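Local structure of alcohol dehydrogenase, zinc-containing (Streptococcus pneumoniae serotype 2, 5YLN) at residues 162-168 with 267-271; 320-326 with 346-352; 189-193 with 313-319. The protein probably catalyses the NAD+-dependent oxidation of alcohols, as other zinc-containing alcohol dehydrogenases do, and binds zinc ions. All coordinates share one frame. Residue numbers count along the deposited sequence, not the author numbering.

Interaction 1 (162-168 with 267-271)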
loop_
_atom_site.group_PDB
_atom_site.type_symbol
_atom_site.label_atom_id
_atom_site.label_comp_id
_atom_site.label_asym_id
_atom_site.label_seq_id
_atom_site.Cartn_x
_atom_site.Cartn_y
_atom_site.Cartn_z
ATOM N N ILE A 162 -2.405 1.373 12.709
ATOM C CA ILE A 162 -1.769 2.077 11.602
ATOM C C ILE A 162 -0.306 1.680 11.399
ATOM O O ILE A 162 0.183 1.702 10.266
ATOM C CB ILE A 162 -1.895 3.607 11.789
ATOM C CG1 ILE A 162 -3.347 3.981 12.118
ATOM C CG2 ILE A 162 -1.335 4.348 10.572
ATOM C CD1 ILE A 162 -4.401 3.407 11.140
ATOM N N GLY A 163 0.405 1.292 12.445
ATOM C CA GLY A 163 1.770 0.831 12.293
ATOM C C GLY A 163 1.958 -0.678 12.195
ATOM O O GLY A 163 2.821 -1.159 11.463
ATOM N N VAL A 164 1.172 -1.454 12.959
ATOM C CA VAL A 164 1.434 -2.880 13.127
ATOM C C VAL A 164 0.554 -3.719 12.190
ATOM O O VAL A 164 1.042 -4.576 11.439
ATOM C CB VAL A 164 1.272 -3.313 14.599
ATOM C CG1 VAL A 164 1.322 -4.870 14.751
ATOM C CG2 VAL A 164 2.359 -2.649 15.439
ATOM N N LEU A 165 -0.751 -3.440 12.183
ATOM C CA LEU A 165 -1.684 -4.192 11.335
ATOM C C LEU A 165 -1.540 -3.823 9.854
ATOM O O LEU A 165 -1.474 -4.701 8.985
ATOM C CB LEU A 165 -3.131 -3.977 11.822
ATOM C CG LEU A 165 -3.432 -4.688 13.157
ATOM C CD1 LEU A 165 -4.853 -4.413 13.655
ATOM C CD2 LEU A 165 -3.205 -6.188 12.997
ATOM N N LYS A 166 -1.474 -2.526 9.532
ATOM C CA LYS A 166 -1.276 -2.170 8.127
ATOM C C LYS A 166 0.100 -2.596 7.641
ATOM O O LYS A 166 0.269 -2.933 6.466
ATOM C CB LYS A 166 -1.516 -0.675 7.915
ATOM C CG LYS A 166 -2.983 -0.312 8.122
ATOM C CD LYS A 166 -3.269 1.132 7.765
ATOM C CE LYS A 166 -4.755 1.439 7.856
ATOM N NZ LYS A 166 -5.505 0.857 6.712
ATOM N N GLY A 167 1.066 -2.663 8.536
ATOM C CA GLY A 167 2.385 -3.132 8.166
ATOM C C GLY A 167 2.497 -4.621 7.992
ATOM O O GLY A 167 3.493 -5.087 7.442
ATOM N N LYS A 168 1.494 -5.372 8.454
ATOM C CA LYS A 168 1.471 -6.822 8.336
ATOM C C LYS A 168 2.651 -7.455 9.070
ATOM O O LYS A 168 3.352 -8.316 8.538
ATOM C CB LYS A 168 1.429 -7.243 6.857
ATOM C CG LYS A 168 0.212 -6.704 6.108
ATOM C CD LYS A 168 0.007 -7.342 4.726
ATOM C CE LYS A 168 1.190 -7.077 3.805
ATOM N NZ LYS A 168 1.107 -7.729 2.453
ATOM N N THR A 267 6.282 -3.684 3.566
ATOM C CA THR A 267 5.334 -2.584 3.686
ATOM C C THR A 267 5.969 -1.428 4.457
ATOM O O THR A 267 6.514 -1.621 5.547
ATOM C CB THR A 267 4.038 -3.041 4.374
ATOM O OG1 THR A 267 3.368 -4.007 3.551
ATOM C CG2 THR A 267 3.097 -1.877 4.638
ATOM N N VAL A 268 5.915 -0.236 3.879
ATOM C CA VAL A 268 6.162 1.005 4.611
ATOM C C VAL A 268 4.814 1.458 5.158
ATOM O O VAL A 268 3.912 1.807 4.390
ATOM C CB VAL A 268 6.783 2.080 3.711
ATOM C CG1 VAL A 268 7.014 3.396 4.494
ATOM C CG2 VAL A 268 8.092 1.586 3.083
ATOM N N ALA A 269 4.654 1.408 6.481
ATOM C CA ALA A 269 3.421 1.827 7.147
ATOM C C ALA A 269 3.649 3.214 7.724
ATOM O O ALA A 269 4.342 3.361 8.736
ATOM C CB ALA A 269 3.003 0.846 8.248
ATOM N N ASN A 270 3.061 4.223 7.086
ATOM C CA ASN A 270 3.118 5.588 7.585
ATOM C C ASN A 270 2.110 5.768 8.718
ATOM O O ASN A 270 0.933 5.445 8.556
ATOM C CB ASN A 270 2.821 6.588 6.468
ATOM C CG ASN A 270 2.838 8.027 6.971
ATOM O OD1 ASN A 270 3.893 8.656 7.036
ATOM N ND2 ASN A 270 1.669 8.544 7.343
ATOM N N CYS A 271 2.564 6.312 9.852
ATOM C CA CYS A 271 1.662 6.678 10.946
ATOM C C CYS A 271 1.455 8.170 11.082
ATOM O O CYS A 271 0.340 8.603 11.358
ATOM C CB CYS A 271 2.189 6.173 12.290
ATOM S SG CYS A 271 2.731 4.498 12.272
HETATM O O HOH W 1 -0.133 2.869 7.691
#
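Thr-267, Ile-162 and Ala-269 give up the most surface where the end of a helix packs against a strand of the Rossmann-type sheet. Strand alternation turns Thr-267 and Ala-269 toward the helix end and Val-268 away. Beta-branched Thr-267 suits a strand: its CG2 lies 3.5 Å from Lys-166 O and its CB 3.7 Å from Gly-167 O, while its hydroxyl bonds to Asn-291. Ala-269 offers a single methyl, small enough for close backbone approach; its CB is 3.6 Å from Ile-162 O and 4.0 Å from Gly-167 N. Glycine fits opposite it, since a CB on Gly-167 would clash with Gly-163 O, and one on Gly-163 would crowd Cys-271 SG. The beta-branch of Ile-162 sets its CG2 methyl against the strand end, 3.2 Å from Asn-270 O and 3.8 Å from Cys-271 CA, while CG1 and CD1 lead away from the strand. A water links the backbones, donating to Ile-162 O (2.8 Å) and Asn-270 O (2.9 Å) and bridging two acceptors, which could not bond to each other without such a donor. Lys-168, with positive phi, closes the helix in a Schellman motif. Strand 266-270 runs between strands 242-247 and 291-293, helix 157-165 lies against it and, through Val-164, against helix 182-191, and Lys-166 packs on Asn-289 of the second subunit.

Interaction 2 (320-326 with 346-352)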
loop_
_atom_site.group_PDB
_atom_site.type_symbol
_atom_site.label_atom_id
_atom_site.label_comp_id
_atom_site.label_asym_id
_atom_site.label_seq_id
_atom_site.Cartn_x
_atom_site.Cartn_y
_atom_site.Cartn_z
ATOM N N VAL A 320 3.993 6.516 30.234
ATOM C CA VAL A 320 3.694 7.705 31.030
ATOM C C VAL A 320 4.859 7.974 31.970
ATOM O O VAL A 320 5.243 7.108 32.765
ATOM C CB VAL A 320 2.377 7.556 31.806
ATOM C CG1 VAL A 320 2.198 8.753 32.771
ATOM C CG2 VAL A 320 1.207 7.463 30.825
ATOM N N THR A 321 5.405 9.192 31.896
ATOM C CA THR A 321 6.616 9.553 32.615
ATOM C C THR A 321 6.457 10.736 33.561
ATOM O O THR A 321 7.269 10.869 34.475
ATOM C CB THR A 321 7.748 9.878 31.624
ATOM O OG1 THR A 321 7.322 10.936 30.759
ATOM C CG2 THR A 321 8.105 8.639 30.765
ATOM N N HIS A 322 5.459 11.598 33.361
ATOM C CA HIS A 322 5.264 12.771 34.199
ATOM C C HIS A 322 3.785 12.975 34.491
ATOM O O HIS A 322 2.921 12.705 33.650
ATOM C CB HIS A 322 5.827 14.020 33.535
ATOM C CG HIS A 322 7.321 14.036 33.458
ATOM N ND1 HIS A 322 8.030 13.302 32.531
ATOM C CD2 HIS A 322 8.239 14.698 34.197
ATOM C CE1 HIS A 322 9.323 13.522 32.698
ATOM N NE2 HIS A 322 9.476 14.360 33.705
ATOM N N TYR A 323 3.507 13.491 35.686
ATOM C CA TYR A 323 2.152 13.622 36.202
ATOM C C TYR A 323 1.896 15.096 36.493
ATOM O O TYR A 323 2.770 15.779 37.030
ATOM C CB TYR A 323 1.971 12.754 37.459
ATOM C CG TYR A 323 2.296 11.276 37.217
ATOM C CD1 TYR A 323 3.613 10.839 37.039
ATOM C CD2 TYR A 323 1.289 10.318 37.164
ATOM C CE1 TYR A 323 3.903 9.502 36.798
ATOM C CE2 TYR A 323 1.572 8.978 36.914
ATOM C CZ TYR A 323 2.879 8.582 36.739
ATOM O OH TYR A 323 3.156 7.254 36.506
ATOM N N PHE A 324 0.731 15.604 36.086
ATOM C CA PHE A 324 0.356 16.984 36.371
ATOM C C PHE A 324 -1.119 17.056 36.738
ATOM O O PHE A 324 -1.925 16.180 36.398
ATOM C CB PHE A 324 0.607 17.947 35.187
ATOM C CG PHE A 324 2.028 17.963 34.690
ATOM C CD1 PHE A 324 2.445 17.050 33.729
ATOM C CD2 PHE A 324 2.948 18.903 35.166
ATOM C CE1 PHE A 324 3.748 17.059 33.258
ATOM C CE2 PHE A 324 4.265 18.920 34.695
ATOM C CZ PHE A 324 4.656 17.980 33.735
ATOM N N LYS A 325 -1.458 18.143 37.416
ATOM C CA LYS A 325 -2.826 18.531 37.695
ATOM C C LYS A 325 -3.362 19.318 36.512
ATOM O O LYS A 325 -2.613 20.011 35.818
ATOM C CB LYS A 325 -2.897 19.377 38.978
ATOM C CG LYS A 325 -2.547 18.622 40.271
ATOM C CD LYS A 325 -2.625 19.522 41.517
ATOM C CE LYS A 325 -2.195 18.742 42.773
ATOM N NZ LYS A 325 -2.040 19.586 44.020
ATOM N N LEU A 326 -4.675 19.204 36.287
ATOM C CA LEU A 326 -5.311 19.950 35.201
ATOM C C LEU A 326 -5.046 21.450 35.328
ATOM O O LEU A 326 -4.744 22.120 34.333
ATOM C CB LEU A 326 -6.818 19.643 35.165
ATOM C CG LEU A 326 -7.752 20.359 34.177
ATOM C CD1 LEU A 326 -7.185 20.380 32.752
ATOM C CD2 LEU A 326 -9.143 19.703 34.187
ATOM N N LYS A 346 5.195 10.476 27.361
ATOM C CA LYS A 346 3.791 10.890 27.581
ATOM C C LYS A 346 3.547 11.403 29.005
ATOM O O LYS A 346 4.070 10.850 29.974
ATOM C CB LYS A 346 2.803 9.745 27.329
ATOM C CG LYS A 346 2.563 9.370 25.866
ATOM C CD LYS A 346 1.916 10.516 25.117
ATOM C CE LYS A 346 0.820 10.055 24.232
ATOM N NZ LYS A 346 -0.299 11.034 24.066
ATOM N N VAL A 347 2.716 12.440 29.137
ATOM C CA VAL A 347 2.352 12.970 30.443
ATOM C C VAL A 347 0.922 12.557 30.745
ATOM O O VAL A 347 0.116 12.308 29.845
ATOM C CB VAL A 347 2.508 14.512 30.530
ATOM C CG1 VAL A 347 3.808 14.964 29.885
ATOM C CG2 VAL A 347 1.304 15.234 29.922
ATOM N N ILE A 348 0.601 12.483 32.032
ATOM C CA ILE A 348 -0.776 12.269 32.453
ATOM C C ILE A 348 -1.226 13.487 33.251
ATOM O O ILE A 348 -0.476 14.027 34.075
ATOM C CB ILE A 348 -0.950 10.952 33.247
ATOM C CG1 ILE A 348 -2.421 10.595 33.386
ATOM C CG2 ILE A 348 -0.389 11.065 34.601
ATOM C CD1 ILE A 348 -2.872 9.581 32.390
ATOM N N ILE A 349 -2.439 13.948 32.963
ATOM C CA ILE A 349 -3.004 15.148 33.560
ATOM C C ILE A 349 -4.284 14.750 34.280
ATOM O O ILE A 349 -5.203 14.219 33.651
ATOM C CB ILE A 349 -3.280 16.228 32.504
ATOM C CG1 ILE A 349 -1.988 16.591 31.758
ATOM C CG2 ILE A 349 -3.865 17.467 33.173
ATOM C CD1 ILE A 349 -2.229 17.213 30.403
ATOM N N GLU A 350 -4.350 15.021 35.585
ATOM C CA GLU A 350 -5.452 14.582 36.434
ATOM C C GLU A 350 -6.335 15.762 36.817
ATOM O O GLU A 350 -5.829 16.811 37.221
ATOM C CB GLU A 350 -4.935 13.898 37.701
ATOM C CG GLU A 350 -6.030 13.176 38.454
ATOM C CD GLU A 350 -5.523 12.481 39.694
ATOM O OE1 GLU A 350 -4.323 12.623 40.019
ATOM O OE2 GLU A 350 -6.332 11.792 40.342
ATOM N N ASN A 351 -7.648 15.571 36.719
ATOM C CA ASN A 351 -8.627 16.624 36.994
ATOM C C ASN A 351 -8.706 16.845 38.505
ATOM O O ASN A 351 -9.424 16.142 39.222
ATOM C CB ASN A 351 -9.989 16.263 36.412
ATOM C CG ASN A 351 -11.037 17.354 36.628
ATOM O OD1 ASN A 351 -10.798 18.341 37.345
ATOM N ND2 ASN A 351 -12.196 17.179 36.023
ATOM N N ASP A 352 -7.976 17.846 38.987
ATOM C CA ASP A 352 -7.976 18.228 40.390
ATOM C C ASP A 352 -9.006 19.307 40.693
ATOM O O ASP A 352 -9.016 19.831 41.806
ATOM C CB ASP A 352 -6.583 18.724 40.808
ATOM C CG ASP A 352 -6.148 19.982 40.039
ATOM O OD1 ASP A 352 -6.542 20.106 38.856
ATOM O OD2 ASP A 352 -5.412 20.837 40.605
#
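Two parallel strands, 322-325 and 347-350, pair here at the ends of a beta-alpha-beta crossover whose connection holds helices 329-337 and 339-342. Lys-346 opens the pairing: its O accepts a hydrogen bond from Thr-321 N (2.9 Å), while its long side chain leads away to a salt bridge with Glu-65 and a hydrogen bond to Ile-41 O, passing about 6 Å, at its nearest atom, from the zinc ion held by Cys-42 and His-64. Val-347, level with His-322, puts CB 3.9 Å from Phe-324 CE1, at the edge of that ring; branched and apolar, it suits the face that it shares with Ile-349. Ile-348 takes up both backbone bonds in the parallel pattern, its N donating to His-322 O and its O accepting from Phe-324 N, each 2.8 Å. Its side chain turns to the other face, toward Val-320, whose CG1 is 3.9 Å from Ile-348 CB, and helix 146-151. Ile-349 returns to the first face, where it and Phe-324 pack against helix 329-337 and its CG2 comes 3.5 Å from Leu-326 CA. Glu-350, charged and exposed, repeats the bonding: its N donates to Phe-324 O and its O accepts from Leu-326 N, both 2.8 Å. Asn-351 turns to Ser-354 and to Ile-36 O of strand 33-39, the neighbour of strand 347-350 on its other side. At Asp-352, whose OD2 bonds to Ser-327, that same OD2 also lies 3.2 Å from Lys-325 CD, against the extended aliphatic chain of the lysine.

Interaction 3 (189-193 with 313-319)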
loop_
_atom_site.group_PDB
_atom_site.type_symbol
_atom_site.label_atom_id
_atom_site.label_comp_id
_atom_site.label_asym_id
_atom_site.label_seq_id
_atom_site.Cartn_x
_atom_site.Cartn_y
_atom_site.Cartn_z
ATOM N N LEU A 189 5.595 -1.492 21.332
ATOM C CA LEU A 189 4.943 -2.358 22.311
ATOM C C LEU A 189 3.958 -3.309 21.638
ATOM O O LEU A 189 3.918 -4.501 21.954
ATOM C CB LEU A 189 4.224 -1.529 23.374
ATOM C CG LEU A 189 5.155 -0.727 24.289
ATOM C CD1 LEU A 189 4.341 0.152 25.196
ATOM C CD2 LEU A 189 6.046 -1.650 25.092
ATOM N N THR A 190 3.127 -2.791 20.743
ATOM C CA THR A 190 2.106 -3.638 20.147
ATOM C C THR A 190 2.653 -4.537 19.045
ATOM O O THR A 190 2.040 -5.571 18.762
ATOM C CB THR A 190 0.946 -2.790 19.614
ATOM O OG1 THR A 190 1.412 -1.903 18.585
ATOM C CG2 THR A 190 0.328 -1.976 20.746
ATOM N N ALA A 191 3.788 -4.181 18.424
ATOM C CA ALA A 191 4.394 -5.087 17.452
ATOM C C ALA A 191 4.829 -6.382 18.108
ATOM O O ALA A 191 4.969 -7.403 17.429
ATOM C CB ALA A 191 5.607 -4.455 16.758
ATOM N N GLN A 192 5.126 -6.343 19.408
ATOM C CA GLN A 192 5.554 -7.553 20.093
ATOM C C GLN A 192 4.420 -8.548 20.305
ATOM O O GLN A 192 4.695 -9.704 20.626
ATOM C CB GLN A 192 6.213 -7.182 21.418
ATOM C CG GLN A 192 7.547 -6.513 21.219
ATOM C CD GLN A 192 8.093 -5.815 22.470
ATOM O OE1 GLN A 192 8.653 -6.458 23.350
ATOM N NE2 GLN A 192 7.955 -4.498 22.527
ATOM N N PHE A 193 3.160 -8.139 20.137
ATOM C CA PHE A 193 2.071 -9.117 20.103
ATOM C C PHE A 193 2.283 -10.164 19.014
ATOM O O PHE A 193 1.747 -11.268 19.126
ATOM C CB PHE A 193 0.719 -8.441 19.845
ATOM C CG PHE A 193 0.182 -7.629 21.003
ATOM C CD1 PHE A 193 0.399 -8.021 22.313
ATOM C CD2 PHE A 193 -0.576 -6.484 20.766
ATOM C CE1 PHE A 193 -0.115 -7.275 23.365
ATOM C CE2 PHE A 193 -1.083 -5.736 21.812
ATOM C CZ PHE A 193 -0.854 -6.134 23.113
ATOM N N LYS A 313 0.042 -8.868 28.720
ATOM C CA LYS A 313 1.061 -9.163 27.716
ATOM C C LYS A 313 2.113 -8.056 27.676
ATOM O O LYS A 313 3.295 -8.291 27.957
ATOM C CB LYS A 313 0.414 -9.362 26.337
ATOM C CG LYS A 313 -0.596 -10.508 26.271
ATOM C CD LYS A 313 0.008 -11.798 26.801
ATOM C CE LYS A 313 -1.045 -12.669 27.462
ATOM N NZ LYS A 313 -0.500 -13.912 28.081
ATOM N N ILE A 314 1.696 -6.833 27.340
ATOM C CA ILE A 314 2.540 -5.653 27.487
ATOM C C ILE A 314 1.879 -4.702 28.476
ATOM O O ILE A 314 0.671 -4.757 28.731
ATOM C CB ILE A 314 2.806 -4.916 26.161
ATOM C CG1 ILE A 314 1.484 -4.630 25.458
ATOM C CG2 ILE A 314 3.791 -5.682 25.279
ATOM C CD1 ILE A 314 1.648 -3.790 24.235
ATOM N N GLU A 315 2.696 -3.800 29.014
ATOM C CA GLU A 315 2.270 -2.827 30.015
ATOM C C GLU A 315 2.417 -1.421 29.441
ATOM O O GLU A 315 3.478 -0.790 29.572
ATOM C CB GLU A 315 3.060 -3.008 31.316
ATOM C CG GLU A 315 4.528 -3.431 31.158
ATOM C CD GLU A 315 5.204 -3.741 32.504
ATOM O OE1 GLU A 315 4.685 -4.607 33.246
ATOM O OE2 GLU A 315 6.247 -3.116 32.821
ATOM N N PRO A 316 1.372 -0.890 28.797
ATOM C CA PRO A 316 1.473 0.445 28.182
ATOM C C PRO A 316 1.650 1.583 29.175
ATOM O O PRO A 316 2.009 2.688 28.756
ATOM C CB PRO A 316 0.150 0.581 27.427
ATOM C CG PRO A 316 -0.784 -0.354 28.147
ATOM C CD PRO A 316 0.046 -1.493 28.587
ATOM N N GLU A 317 1.422 1.356 30.470
ATOM C CA GLU A 317 1.591 2.444 31.416
ATOM C C GLU A 317 3.022 2.953 31.452
ATOM O O GLU A 317 3.248 4.044 31.978
ATOM C CB GLU A 317 1.141 2.021 32.821
ATOM C CG GLU A 317 1.849 0.812 33.408
ATOM C CD GLU A 317 1.223 -0.532 32.998
ATOM O OE1 GLU A 317 1.491 -1.528 33.700
ATOM O OE2 GLU A 317 0.479 -0.604 31.991
ATOM N N LYS A 318 3.987 2.220 30.886
ATOM C CA LYS A 318 5.347 2.745 30.873
ATOM C C LYS A 318 5.554 3.842 29.826
ATOM O O LYS A 318 6.624 4.442 29.797
ATOM C CB LYS A 318 6.368 1.608 30.686
ATOM C CG LYS A 318 6.135 0.673 29.518
ATOM C CD LYS A 318 7.089 -0.529 29.587
ATOM C CE LYS A 318 6.581 -1.702 28.752
ATOM N NZ LYS A 318 7.314 -2.978 29.017
ATOM N N LEU A 319 4.554 4.123 28.984
ATOM C CA LEU A 319 4.567 5.325 28.157
ATOM C C LEU A 319 4.410 6.605 28.973
ATOM O O LEU A 319 4.653 7.694 28.444
ATOM C CB LEU A 319 3.457 5.250 27.108
ATOM C CG LEU A 319 3.767 4.215 26.011
ATOM C CD1 LEU A 319 2.528 3.865 25.204
ATOM C CD2 LEU A 319 4.880 4.697 25.085
#
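A single methyl group, Ile-314 CD1, is the focus of this apolar contact. With chi1 in the p well and chi2 t, Ile-314 sends that atom into the helix end: 3.5 Å from Leu-189 CB, 3.3 Å from Leu-189 O, 4.1 Å from Thr-190 CG2 and 3.6 Å from Phe-193 CZ. A slim, unbranched tip suits such a narrow site between backbone and ring. Leu-189 takes the m,t rotamer and spreads its branch over the loop, CD1 at 4.2 Å from Pro-316 CA and 4.1 Å from Leu-319 CD1, CD2 at 3.7 Å from Lys-318 CE. Lys-318 is p at chi1 and t at the next three angles, so its chain is extended and brings CE to Leu-189 CD2 while its ammonium group makes a cation-pi contact with Phe-215 and a long salt bridge, NZ to OE2 of Glu-315 at 4.0 Å. Phe-193 brings its ring edge to Lys-313, CE1 lying 3.7 Å from Lys-313 CB, and also packs on Leu-305 and Ala-308 of helix 302-310. Thr-190, in the p rotamer, folds OG1 back into weak hydrogen bonds with Ala-186 O and Ala-187 O of its own helix, so a polar residue can be buried there. From Pro-316 the loop makes a 3-10 turn, with Leu-319 N bonded to Pro-316 O at 2.9 Å. Helix 182-191 follows strand 174-178 and a glycine-rich turn consistent with a GxGxxG pattern; the loop packed on its end leads from the nucleotide-binding-type domain toward the zinc-bearing one, a crossing in keeping with the two-domain build of zinc-containing alcohol dehydrogenases.

Following the chain from its N terminus, 162-168 comes first and 189-193 second; 267-271 then closes interaction 1 over 98 residues, and 313-319 closes interaction 3 over 119. These two loops therefore cross, and their early segments meet where Val-164 packs on Thr-190 and Ala-191. Interaction 1 lies within the Rossmann-type half; interaction 3 joins helix 182-191 to the loop leading out of it. Interaction 2 follows in series, its short loop of 19 residues running from 320-326 to 346-352 in the zinc-bearing half. It adjoins interaction 3 directly, with Lys-346 CB 3.0 Å from Leu-319 O, whereas its centre lies 29 Å from that of interaction 1. Interaction 3 lies between the other two.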